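Local coordinates for bacterioferritin comigratory protein (Xylella fastidiosa, PDB 3IXR), which probably reduces hydrogen peroxide and organic hydroperoxides by thiol chemistry, as a thioredoxin-fold peroxiredoxin of the PrxQ type, at residues 68-73 against 163-168. The protein carries 1 engineered substitution. Numbering follows the deposited sequence.
Sequences STEGLE and PGHAEE
Glu73 reaches from helix 65-82 to the start of helix 165-177, where its OE1 accepts the backbone N-H of Gly164, the N-cap residue, at 3.0 Å through the syn lone pair. The N-H...O angle of 145° shows a bent but sound bond. With CG anti to the carbonyl carbon and the chain extended beyond it, the carboxylate is brought to the amino end of helix 165-177. Two waters, each donating to OE1, relay it to the amides of Ala166 and Glu167, so three hydrogen bonds grip this one oxygen and link it to the helix start. A carboxylate there probably interacts favourably with the helix dipole.

Packing is closest where the helix backbones approach: Ala166 CB lies 3.6 Å from Glu73 C and 3.7 Å from Glu73 CB, and the two CA atoms are 5.7 Å apart. By contrast, Pro163 and Gly164 form the exposed side.

Glu70 and His165, both buried, meet less firmly: a weak hydrogen bond runs from His165 ND1 to Glu70 OE2 at 3.4 Å with a 136° angle, the carboxylate and ring planes being 70° apart. Glu70 is held mainly by its salt bridge to Arg142 of strand 137-147.

Ala166 also touches Phe74 and Leu77 of helix 65-82, while His165 packs edge-to-face with Trp157 of strand 153-157 and, like Glu70, touches Thr144 of strand 137-147, placing this junction of two helices beside the central sheet of the thioredoxin-like fold.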
# COMPACT_ATOMS: atom_id res chain seq x y z
N SER A 68 11.56 3.74 -4.51
CA SER A 68 12.33 2.52 -4.66
C SER A 68 12.95 2.05 -3.34
O SER A 68 12.85 0.85 -3.06
CB SER A 68 13.43 2.59 -5.74
OG SER A 68 14.38 3.54 -5.32
N THR A 69 13.40 2.99 -2.49
CA THR A 69 13.82 2.59 -1.13
C THR A 69 12.70 1.96 -0.34
O THR A 69 12.87 0.88 0.23
CB THR A 69 14.35 3.83 -0.39
OG1 THR A 69 15.50 4.34 -1.12
CG2 THR A 69 14.78 3.41 1.01
N GLU A 70 11.51 2.61 -0.36
CA GLU A 70 10.41 1.97 0.36
C GLU A 70 10.08 0.53 -0.11
O GLU A 70 9.89 -0.37 0.68
CB GLU A 70 9.12 2.85 0.33
CG GLU A 70 8.01 2.30 1.21
CD GLU A 70 6.84 3.23 1.28
OE1 GLU A 70 6.71 4.17 0.44
OE2 GLU A 70 6.00 3.02 2.20
N GLY A 71 10.01 0.37 -1.45
CA GLY A 71 9.78 -0.95 -2.03
C GLY A 71 10.80 -2.00 -1.62
O GLY A 71 10.51 -3.11 -1.38
N LEU A 72 12.04 -1.58 -1.72
CA LEU A 72 13.10 -2.47 -1.33
C LEU A 72 13.10 -2.86 0.14
O LEU A 72 13.37 -4.09 0.45
CB LEU A 72 14.49 -1.90 -1.69
CG LEU A 72 14.74 -1.77 -3.25
CD1 LEU A 72 15.99 -0.90 -3.42
CD2 LEU A 72 14.92 -3.20 -3.88
N GLU A 73 12.72 -1.95 1.00
CA GLU A 73 12.63 -2.29 2.41
C GLU A 73 11.51 -3.24 2.69
O GLU A 73 11.67 -4.18 3.49
CB GLU A 73 12.57 -1.03 3.28
CG GLU A 73 13.88 -0.21 3.14
CD GLU A 73 14.06 0.82 4.22
OE1 GLU A 73 13.16 1.08 5.01
OE2 GLU A 73 15.17 1.45 4.24
N PRO A 163 12.77 6.06 5.43
CA PRO A 163 13.72 5.07 5.98
C PRO A 163 13.27 4.39 7.28
O PRO A 163 12.88 5.08 8.20
CB PRO A 163 15.00 5.88 6.23
CG PRO A 163 14.76 7.28 5.52
CD PRO A 163 13.23 7.44 5.33
N GLY A 164 13.31 3.03 7.28
CA GLY A 164 12.93 2.17 8.42
C GLY A 164 11.43 1.99 8.52
O GLY A 164 10.95 1.26 9.41
N HIS A 165 10.68 2.58 7.57
CA HIS A 165 9.24 2.45 7.71
C HIS A 165 8.78 1.00 7.62
O HIS A 165 7.93 0.57 8.40
CB HIS A 165 8.50 3.21 6.54
CG HIS A 165 7.00 3.10 6.63
ND1 HIS A 165 6.20 2.69 5.58
CD2 HIS A 165 6.18 3.46 7.65
CE1 HIS A 165 4.91 2.76 5.97
NE2 HIS A 165 4.87 3.21 7.21
N ALA A 166 9.22 0.24 6.61
CA ALA A 166 8.79 -1.15 6.44
C ALA A 166 9.05 -1.99 7.70
O ALA A 166 8.12 -2.63 8.21
CB ALA A 166 9.47 -1.79 5.24
N GLU A 167 10.24 -1.79 8.31
CA GLU A 167 10.46 -2.49 9.58
C GLU A 167 9.53 -2.02 10.72
O GLU A 167 9.15 -2.84 11.55
CB GLU A 167 11.94 -2.22 10.00
CG GLU A 167 12.35 -3.11 11.16
CD GLU A 167 13.85 -3.18 11.35
OE1 GLU A 167 14.60 -3.07 10.36
OE2 GLU A 167 14.27 -3.36 12.50
N GLU A 168 9.20 -0.72 10.78
CA GLU A 168 8.25 -0.28 11.80
C GLU A 168 6.92 -0.95 11.61
O GLU A 168 6.22 -1.26 12.53
CB GLU A 168 8.13 1.18 11.70
CG GLU A 168 6.96 1.72 12.56
CD GLU A 168 6.86 3.23 12.68
OE1 GLU A 168 5.80 3.63 13.29
OE2 GLU A 168 7.82 3.96 12.30
O HOH W 1 10.63 1.68 4.30
O HOH W 2 12.61 -0.81 6.99